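Local coordinates for sensor protein (Geobacter sulfurreducens, PDB 3H7M) that is the sensor domain, built like a periplasmic solute-binding protein, of a membrane histidine kinase that probably phosphorylates itself on histidine using ATP, at residues 147-155 and 172-181; 40-50 and 207-215. One frame throughout, in Å; residues are numbered along the deposited sequence.

Contact 1: residues 147-155 and 172-181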
loop_
_atom_site.group_PDB
_atom_site.type_symbol
_atom_site.label_atom_id
_atom_site.label_comp_id
_atom_site.label_asym_id
_atom_site.label_seq_id
_atom_site.Cartn_x
_atom_site.Cartn_y
_atom_site.Cartn_z
ATOM N N PRO A 147 9.140 -0.782 1.495
ATOM C CA PRO A 147 9.206 -0.102 2.788
ATOM C C PRO A 147 10.098 -0.880 3.779
ATOM O O PRO A 147 10.785 -0.282 4.611
ATOM C CB PRO A 147 7.744 -0.033 3.229
ATOM C CG PRO A 147 7.065 -1.123 2.441
ATOM C CD PRO A 147 7.758 -1.118 1.120
ATOM N N ALA A 148 10.091 -2.210 3.672
ATOM C CA ALA A 148 10.894 -3.046 4.555
ATOM C C ALA A 148 12.374 -2.712 4.350
ATOM O O ALA A 148 13.140 -2.658 5.316
ATOM C CB ALA A 148 10.625 -4.531 4.280
ATOM N N ASP A 149 12.777 -2.472 3.102
ATOM C CA ASP A 149 14.168 -2.108 2.854
ATOM C C ASP A 149 14.463 -0.797 3.550
ATOM O O ASP A 149 15.568 -0.568 4.034
ATOM C CB ASP A 149 14.459 -1.984 1.369
ATOM C CG ASP A 149 14.787 -3.308 0.754
ATOM O OD1 ASP A 149 15.472 -4.095 1.444
ATOM O OD2 ASP A 149 14.385 -3.563 -0.399
ATOM N N ALA A 150 13.465 0.065 3.623
ATOM C CA ALA A 150 13.678 1.315 4.319
ATOM C C ALA A 150 13.944 1.007 5.795
ATOM O O ALA A 150 14.876 1.534 6.389
ATOM C CB ALA A 150 12.456 2.208 4.197
ATOM N N LEU A 151 13.101 0.161 6.382
ATOM C CA LEU A 151 13.224 -0.180 7.787
ATOM C C LEU A 151 14.508 -0.964 8.116
ATOM O O LEU A 151 15.048 -0.852 9.205
ATOM C CB LEU A 151 11.966 -0.930 8.232
ATOM C CG LEU A 151 10.708 -0.041 8.150
ATOM C CD1 LEU A 151 9.461 -0.839 8.473
ATOM C CD2 LEU A 151 10.823 1.133 9.126
ATOM N N ARG A 152 15.010 -1.733 7.164
ATOM C CA ARG A 152 16.229 -2.475 7.397
ATOM C C ARG A 152 17.392 -1.515 7.521
ATOM O O ARG A 152 18.243 -1.681 8.381
ATOM C CB ARG A 152 16.486 -3.448 6.251
ATOM C CG ARG A 152 15.572 -4.637 6.298
ATOM C CD ARG A 152 15.535 -5.415 5.010
ATOM N NE ARG A 152 14.477 -6.426 5.070
ATOM C CZ ARG A 152 13.745 -6.822 4.031
ATOM N NH1 ARG A 152 13.945 -6.288 2.842
ATOM N NH2 ARG A 152 12.823 -7.764 4.177
ATOM N N LEU A 153 17.425 -0.506 6.654
ATOM C CA LEU A 153 18.508 0.473 6.664
ATOM C C LEU A 153 18.479 1.218 7.978
ATOM O O LEU A 153 19.506 1.457 8.597
ATOM C CB LEU A 153 18.354 1.465 5.520
ATOM C CG LEU A 153 19.496 2.484 5.456
ATOM C CD1 LEU A 153 20.750 1.797 4.968
ATOM C CD2 LEU A 153 19.134 3.623 4.511
ATOM N N LEU A 154 17.294 1.593 8.413
ATOM C CA LEU A 154 17.200 2.275 9.680
ATOM C C LEU A 154 17.736 1.365 10.795
ATOM O O LEU A 154 18.509 1.787 11.658
ATOM C CB LEU A 154 15.752 2.588 9.963
ATOM C CG LEU A 154 15.460 3.305 11.269
ATOM C CD1 LEU A 154 16.033 4.745 11.218
ATOM C CD2 LEU A 154 13.942 3.326 11.469
ATOM N N ALA A 155 17.296 0.109 10.766
ATOM C CA ALA A 155 17.664 -0.871 11.764
ATOM C C ALA A 155 19.170 -1.061 11.781
ATOM O O ALA A 155 19.780 -1.224 12.847
ATOM C CB ALA A 155 16.978 -2.178 11.473
ATOM N N ILE A 172 6.244 -5.581 9.400
ATOM C CA ILE A 172 7.591 -5.816 8.946
ATOM C C ILE A 172 8.568 -5.942 10.109
ATOM O O ILE A 172 9.488 -6.747 10.072
ATOM C CB ILE A 172 8.040 -4.686 8.011
ATOM C CG1 ILE A 172 7.310 -4.816 6.672
ATOM C CG2 ILE A 172 9.522 -4.762 7.781
ATOM C CD1 ILE A 172 7.429 -3.594 5.764
ATOM N N ILE A 173 8.349 -5.147 11.146
ATOM C CA ILE A 173 9.234 -5.162 12.277
ATOM C C ILE A 173 9.206 -6.535 12.903
ATOM O O ILE A 173 10.243 -7.058 13.314
ATOM C CB ILE A 173 8.834 -4.088 13.301
ATOM C CG1 ILE A 173 9.363 -2.731 12.845
ATOM C CG2 ILE A 173 9.399 -4.420 14.665
ATOM C CD1 ILE A 173 8.896 -1.593 13.720
ATOM N N ARG A 174 8.019 -7.122 12.950
ATOM C CA ARG A 174 7.854 -8.442 13.526
ATOM C C ARG A 174 8.441 -9.528 12.636
ATOM O O ARG A 174 9.206 -10.372 13.081
ATOM C CB ARG A 174 6.380 -8.737 13.757
ATOM C CG ARG A 174 6.163 -10.117 14.317
ATOM C CD ARG A 174 4.717 -10.405 14.621
ATOM N NE ARG A 174 3.974 -10.712 13.409
ATOM C CZ ARG A 174 2.708 -11.102 13.409
ATOM N NH1 ARG A 174 2.069 -11.233 14.567
ATOM N NH2 ARG A 174 2.073 -11.333 12.262
ATOM N N GLU A 175 8.107 -9.489 11.364
ATOM C CA GLU A 175 8.585 -10.505 10.457
ATOM C C GLU A 175 10.085 -10.531 10.238
ATOM O O GLU A 175 10.717 -11.593 10.205
ATOM C CB GLU A 175 7.889 -10.365 9.108
ATOM C CG GLU A 175 8.524 -11.220 8.030
ATOM C CD GLU A 175 7.559 -11.575 6.923
ATOM O OE1 GLU A 175 6.590 -12.297 7.226
ATOM O OE2 GLU A 175 7.761 -11.137 5.765
ATOM N N ASN A 176 10.657 -9.359 10.059
ATOM C CA ASN A 176 12.077 -9.285 9.809
ATOM C C ASN A 176 12.840 -9.040 11.103
ATOM O O ASN A 176 13.993 -8.697 11.061
ATOM C CB ASN A 176 12.357 -8.183 8.786
ATOM C CG ASN A 176 11.883 -8.559 7.390
ATOM O OD1 ASN A 176 11.335 -7.736 6.663
ATOM N ND2 ASN A 176 12.101 -9.803 7.012
ATOM N N ARG A 177 12.166 -9.184 12.242
ATOM C CA ARG A 177 12.817 -9.016 13.526
ATOM C C ARG A 177 13.681 -7.759 13.707
ATOM O O ARG A 177 14.801 -7.829 14.213
ATOM C CB ARG A 177 13.658 -10.261 13.810
ATOM C CG ARG A 177 12.797 -11.464 14.063
ATOM C CD ARG A 177 13.601 -12.699 14.345
ATOM N NE ARG A 177 12.716 -13.839 14.479
ATOM C CZ ARG A 177 13.120 -15.090 14.643
ATOM N NH1 ARG A 177 14.421 -15.379 14.696
ATOM N NH2 ARG A 177 12.214 -16.054 14.748
ATOM N N LEU A 178 13.157 -6.615 13.300
ATOM C CA LEU A 178 13.872 -5.349 13.463
ATOM C C LEU A 178 13.455 -4.819 14.814
ATOM O O LEU A 178 12.778 -3.793 14.911
ATOM C CB LEU A 178 13.431 -4.385 12.392
ATOM C CG LEU A 178 13.569 -5.026 11.022
ATOM C CD1 LEU A 178 13.198 -3.988 9.969
ATOM C CD2 LEU A 178 14.998 -5.510 10.827
ATOM N N THR A 179 13.886 -5.508 15.862
ATOM C CA THR A 179 13.449 -5.150 17.201
ATOM C C THR A 179 14.053 -3.935 17.873
ATOM O O THR A 179 13.744 -3.664 19.033
ATOM C CB THR A 179 13.531 -6.371 18.141
ATOM O OG1 THR A 179 14.901 -6.780 18.302
ATOM C CG2 THR A 179 12.726 -7.524 17.554
ATOM N N ASN A 180 14.901 -3.197 17.162
ATOM C CA ASN A 180 15.449 -1.968 17.723
ATOM C C ASN A 180 14.622 -0.790 17.166
ATOM O O ASN A 180 14.874 0.362 17.518
ATOM C CB ASN A 180 16.945 -1.806 17.357
ATOM C CG ASN A 180 17.199 -1.933 15.876
ATOM O OD1 ASN A 180 16.499 -2.677 15.195
ATOM N ND2 ASN A 180 18.208 -1.219 15.362
ATOM N N LEU A 181 13.633 -1.073 16.309
ATOM C CA LEU A 181 12.800 0.005 15.728
ATOM C C LEU A 181 11.512 0.259 16.489
ATOM O O LEU A 181 10.870 -0.667 16.967
ATOM C CB LEU A 181 12.425 -0.291 14.261
ATOM C CG LEU A 181 13.576 -0.584 13.296
ATOM C CD1 LEU A 181 13.089 -0.794 11.899
ATOM C CD2 LEU A 181 14.563 0.571 13.348
#
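Ile172 lays both branches on Ala148: CD1 comes within 3.6 Å of Ala148 CB, and CG2 lies beside the same methyl. Apolar contacts of this kind, between helix 147-155 and the end of helix 166-175 with the turn beyond it, make up most of the interface. Further along, the leucines of the turn take over. Leu178 sets CD1 against Leu151 CB and CD2 against Ala155 CB. In Leu181, chi1 (-54°) sets CG anti to the carbonyl carbon, and the fork beyond it puts CD1 on Leu151 and CD2 on Leu154, where the two CD2 atoms are 3.4 Å apart. Leu151 and Leu154 also touch Phe101 of strand 87-103, so the cluster continues into the central sheet.

Two hydrogen bonds flank this apolar strip. Asn180 ND2 donates to Ala155 O at 3.0 Å, in the carbonyl plane and on a lone pair, tying the type I turn 178-181 to the last turn of the helix. The second is less regular: Arg152 NH2 gives to Asn176 OD1 at 2.9 Å, approaching from above the carbonyl plane. Its N-H...O angle is only 132°. Asp149 OD1 takes NH1 of the same guanidinium in a 3.0 Å salt bridge, and Ala148 CB covers one of its faces. An alanine in place of Asn176 removes OD1 and would probably leave the guanidinium with its salt bridge to Asp149 and more freedom to turn.

Helix 147-155 is thus held by apolar side chains from two sources, Ile172 of helix 166-175 and Leu178 and Leu181 of the turn leading into strand 181-198, with the polar bonds of Asn176 and Asn180 at the margin.

Contact 2: residues 40-50 and 207-215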
loop_
_atom_site.group_PDB
_atom_site.type_symbol
_atom_site.label_atom_id
_atom_site.label_comp_id
_atom_site.label_asym_id
_atom_site.label_seq_id
_atom_site.Cartn_x
_atom_site.Cartn_y
_atom_site.Cartn_z
ATOM N N LEU A 40 -9.768 -9.659 -0.198
ATOM C CA LEU A 40 -10.816 -8.732 -0.599
ATOM C C LEU A 40 -11.145 -8.943 -2.086
ATOM O O LEU A 40 -12.298 -9.099 -2.479
ATOM C CB LEU A 40 -10.332 -7.309 -0.353
ATOM C CG LEU A 40 -11.328 -6.373 0.326
ATOM C CD1 LEU A 40 -11.988 -7.074 1.512
ATOM C CD2 LEU A 40 -10.598 -5.120 0.785
ATOM N N THR A 41 -10.111 -8.946 -2.906
ATOM C CA THR A 41 -10.280 -9.162 -4.320
ATOM C C THR A 41 -10.917 -10.517 -4.615
ATOM O O THR A 41 -11.800 -10.606 -5.449
ATOM C CB THR A 41 -8.955 -9.092 -5.026
ATOM O OG1 THR A 41 -8.475 -7.754 -4.958
ATOM C CG2 THR A 41 -9.107 -9.529 -6.501
ATOM N N ARG A 42 -10.478 -11.572 -3.937
ATOM C CA ARG A 42 -11.076 -12.866 -4.199
ATOM C C ARG A 42 -12.528 -12.837 -3.808
ATOM O O ARG A 42 -13.376 -13.407 -4.507
ATOM C CB ARG A 42 -10.383 -13.995 -3.433
ATOM C CG ARG A 42 -9.006 -14.365 -3.971
ATOM C CD ARG A 42 -8.581 -15.759 -3.515
ATOM N NE ARG A 42 -7.263 -16.133 -4.036
ATOM C CZ ARG A 42 -6.165 -16.228 -3.290
ATOM N NH1 ARG A 42 -6.221 -15.985 -1.985
ATOM N NH2 ARG A 42 -5.006 -16.555 -3.844
ATOM N N ALA A 43 -12.833 -12.169 -2.701
ATOM C CA ALA A 43 -14.218 -12.140 -2.267
ATOM C C ALA A 43 -15.065 -11.381 -3.282
ATOM O O ALA A 43 -16.176 -11.791 -3.586
ATOM C CB ALA A 43 -14.353 -11.512 -0.883
ATOM N N ILE A 44 -14.534 -10.282 -3.808
ATOM C CA ILE A 44 -15.255 -9.479 -4.784
ATOM C C ILE A 44 -15.472 -10.296 -6.067
ATOM O O ILE A 44 -16.564 -10.298 -6.638
ATOM C CB ILE A 44 -14.460 -8.191 -5.113
ATOM C CG1 ILE A 44 -14.651 -7.161 -3.996
ATOM C CG2 ILE A 44 -14.880 -7.633 -6.461
ATOM C CD1 ILE A 44 -13.881 -5.858 -4.230
ATOM N N ALA A 45 -14.425 -10.992 -6.502
ATOM C CA ALA A 45 -14.483 -11.811 -7.707
ATOM C C ALA A 45 -15.602 -12.799 -7.543
ATOM O O ALA A 45 -16.339 -13.099 -8.473
ATOM C CB ALA A 45 -13.197 -12.550 -7.890
ATOM N N GLU A 46 -15.744 -13.293 -6.330
ATOM C CA GLU A 46 -16.773 -14.259 -6.106
ATOM C C GLU A 46 -18.168 -13.688 -6.163
ATOM O O GLU A 46 -19.043 -14.323 -6.729
ATOM C CB GLU A 46 -16.568 -14.982 -4.785
ATOM C CG GLU A 46 -17.595 -16.029 -4.574
ATOM C CD GLU A 46 -17.219 -17.000 -3.510
ATOM O OE1 GLU A 46 -16.848 -16.548 -2.405
ATOM O OE2 GLU A 46 -17.308 -18.216 -3.775
ATOM N N VAL A 47 -18.412 -12.506 -5.606
ATOM C CA VAL A 47 -19.788 -12.022 -5.675
ATOM C C VAL A 47 -20.139 -11.441 -7.049
ATOM O O VAL A 47 -21.291 -11.450 -7.440
ATOM C CB VAL A 47 -20.110 -10.963 -4.588
ATOM C CG1 VAL A 47 -19.636 -11.450 -3.216
ATOM C CG2 VAL A 47 -19.496 -9.647 -4.952
ATOM N N MET A 48 -19.144 -10.957 -7.776
ATOM C CA MET A 48 -19.372 -10.365 -9.094
ATOM C C MET A 48 -19.238 -11.379 -10.229
ATOM O O MET A 48 -19.361 -11.027 -11.406
ATOM C CB MET A 48 -18.382 -9.219 -9.348
ATOM C CG MET A 48 -18.430 -8.110 -8.326
ATOM S SD MET A 48 -20.098 -7.558 -8.019
ATOM C CE MET A 48 -20.496 -6.878 -9.672
ATOM N N GLY A 49 -18.980 -12.629 -9.870
ATOM C CA GLY A 49 -18.826 -13.657 -10.880
ATOM C C GLY A 49 -17.637 -13.434 -11.800
ATOM O O GLY A 49 -17.706 -13.745 -12.980
ATOM N N MET A 50 -16.547 -12.888 -11.270
ATOM C CA MET A 50 -15.338 -12.642 -12.060
ATOM C C MET A 50 -14.311 -13.744 -11.905
ATOM O O MET A 50 -14.341 -14.542 -10.963
ATOM C CB MET A 50 -14.616 -11.370 -11.620
ATOM C CG MET A 50 -15.300 -10.061 -11.846
ATOM S SD MET A 50 -14.189 -8.748 -11.253
ATOM C CE MET A 50 -14.627 -8.735 -9.572
ATOM N N ARG A 207 -17.579 -2.439 -11.670
ATOM C CA ARG A 207 -17.630 -3.843 -11.344
ATOM C C ARG A 207 -17.042 -3.987 -9.929
ATOM O O ARG A 207 -17.641 -4.609 -9.043
ATOM C CB ARG A 207 -16.802 -4.597 -12.379
ATOM C CG ARG A 207 -17.122 -6.061 -12.522
ATOM C CD ARG A 207 -18.170 -6.348 -13.590
ATOM N NE ARG A 207 -18.154 -7.776 -13.909
ATOM C CZ ARG A 207 -17.216 -8.371 -14.650
ATOM N NH1 ARG A 207 -16.214 -7.663 -15.168
ATOM N NH2 ARG A 207 -17.262 -9.686 -14.854
ATOM N N PHE A 208 -15.888 -3.367 -9.707
ATOM C CA PHE A 208 -15.239 -3.435 -8.399
ATOM C C PHE A 208 -15.927 -2.643 -7.311
ATOM O O PHE A 208 -16.065 -3.127 -6.182
ATOM C CB PHE A 208 -13.772 -3.016 -8.523
ATOM C CG PHE A 208 -12.883 -4.131 -9.005
ATOM C CD1 PHE A 208 -12.392 -5.081 -8.112
ATOM C CD2 PHE A 208 -12.637 -4.306 -10.356
ATOM C CE1 PHE A 208 -11.674 -6.197 -8.569
ATOM C CE2 PHE A 208 -11.923 -5.418 -10.824
ATOM C CZ PHE A 208 -11.443 -6.362 -9.931
ATOM N N SER A 209 -16.404 -1.450 -7.644
ATOM C CA SER A 209 -17.055 -0.614 -6.647
ATOM C C SER A 209 -18.278 -1.317 -6.100
ATOM O O SER A 209 -18.552 -1.289 -4.901
ATOM C CB SER A 209 -17.467 0.723 -7.263
ATOM O OG SER A 209 -16.406 1.267 -8.023
ATOM N N GLU A 210 -19.008 -1.949 -7.003
ATOM C CA GLU A 210 -20.217 -2.670 -6.651
ATOM C C GLU A 210 -19.877 -3.858 -5.737
ATOM O O GLU A 210 -20.554 -4.101 -4.728
ATOM C CB GLU A 210 -20.895 -3.146 -7.943
ATOM C CG GLU A 210 -22.380 -3.432 -7.824
ATOM C CD GLU A 210 -22.997 -3.893 -9.145
ATOM O OE1 GLU A 210 -22.590 -3.380 -10.213
ATOM O OE2 GLU A 210 -23.898 -4.760 -9.112
ATOM N N GLY A 211 -18.832 -4.604 -6.097
ATOM C CA GLY A 211 -18.418 -5.726 -5.263
ATOM C C GLY A 211 -18.051 -5.235 -3.861
ATOM O O GLY A 211 -18.485 -5.798 -2.854
ATOM N N LEU A 212 -17.277 -4.154 -3.790
ATOM C CA LEU A 212 -16.880 -3.604 -2.490
ATOM C C LEU A 212 -18.114 -3.211 -1.706
ATOM O O LEU A 212 -18.262 -3.564 -0.528
ATOM C CB LEU A 212 -15.978 -2.384 -2.680
ATOM C CG LEU A 212 -15.380 -1.737 -1.434
ATOM C CD1 LEU A 212 -14.626 -2.776 -0.565
ATOM C CD2 LEU A 212 -14.436 -0.654 -1.906
ATOM N N ALA A 213 -19.020 -2.499 -2.369
ATOM C CA ALA A 213 -20.239 -2.072 -1.710
ATOM C C ALA A 213 -21.017 -3.283 -1.207
ATOM O O ALA A 213 -21.586 -3.258 -0.117
ATOM C CB ALA A 213 -21.092 -1.245 -2.680
ATOM N N ILE A 214 -21.028 -4.357 -1.996
ATOM C CA ILE A 214 -21.754 -5.549 -1.582
ATOM C C ILE A 214 -21.127 -6.174 -0.343
ATOM O O ILE A 214 -21.830 -6.464 0.634
ATOM C CB ILE A 214 -21.811 -6.590 -2.703
ATOM C CG1 ILE A 214 -22.706 -6.091 -3.838
ATOM C CG2 ILE A 214 -22.325 -7.881 -2.156
ATOM C CD1 ILE A 214 -22.799 -7.040 -5.002
ATOM N N LEU A 215 -19.809 -6.386 -0.383
ATOM C CA LEU A 215 -19.103 -6.930 0.803
ATOM C C LEU A 215 -19.404 -6.101 2.064
ATOM O O LEU A 215 -19.585 -6.651 3.148
ATOM C CB LEU A 215 -17.585 -6.949 0.573
ATOM C CG LEU A 215 -17.143 -7.909 -0.530
ATOM C CD1 LEU A 215 -15.640 -7.880 -0.703
ATOM C CD2 LEU A 215 -17.662 -9.305 -0.198
#
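This is a knobs-into-holes helix crossing at one end of the binding-protein fold, joining helix 36-48 to helix 202-218, far apart in sequence. The local axes approach to 8.9 Å. Their directions differ by 100°, and the closest CA atoms are those of Ile44 and Gly211, 4.9 Å apart. Gly211 permits this approach: a beta carbon there would run into Ile44 CG2 and press on Met48 CG.

Ile44 is one knob, set among Phe208, Gly211, Leu212 and Leu215; its CG1 meets Leu215 CD1 at 3.5 Å. Leu215 answers as a knob among Leu40, Ala43, Ile44 and Val47. Met48 is the third, its chain bent at chi2 and chi3 to lay SD 3.7 Å from Gly211 CA and CE near the carboxylate carbon of Glu210. On the side of the central sheet, Thr41 OG1 and Tyr195 OH of strand 181-198 are hydrogen-bonded, and the Tyr195 ring stacks with that of Phe208.

Past the Schellman motif at Gly49, Met50 serves two flat groups. CG lies over one guanidinium face of Arg207, whose NH2 is hydrogen-bonded to Arg9 O. Beyond the bend at chi3, CE sits over one face of the Phe208 ring, a CH-pi contact 4.3 Å from the centroid.

Overall arrangement
The chain's centre lies between the two contacts, whose own centres are about 34 Å apart, and they share no helix. Strand 87-103 runs past both, as does strand 181-198, whose first residue belongs to contact 1 and whose Tyr195 touches contact 2. The sequence of contact 1 falls within the long span that contact 2 brings together; contact 1 itself joins near neighbours. Both are partly buried rather than fully core. Contact 2 covers more surface, 694 against 503 Å², and no hydrogen bond crosses it; interlocking side chains and methionine-aromatic packing do the work. Contact 1 adds two hydrogen bonds to its packing of leucine, isoleucine and alanine.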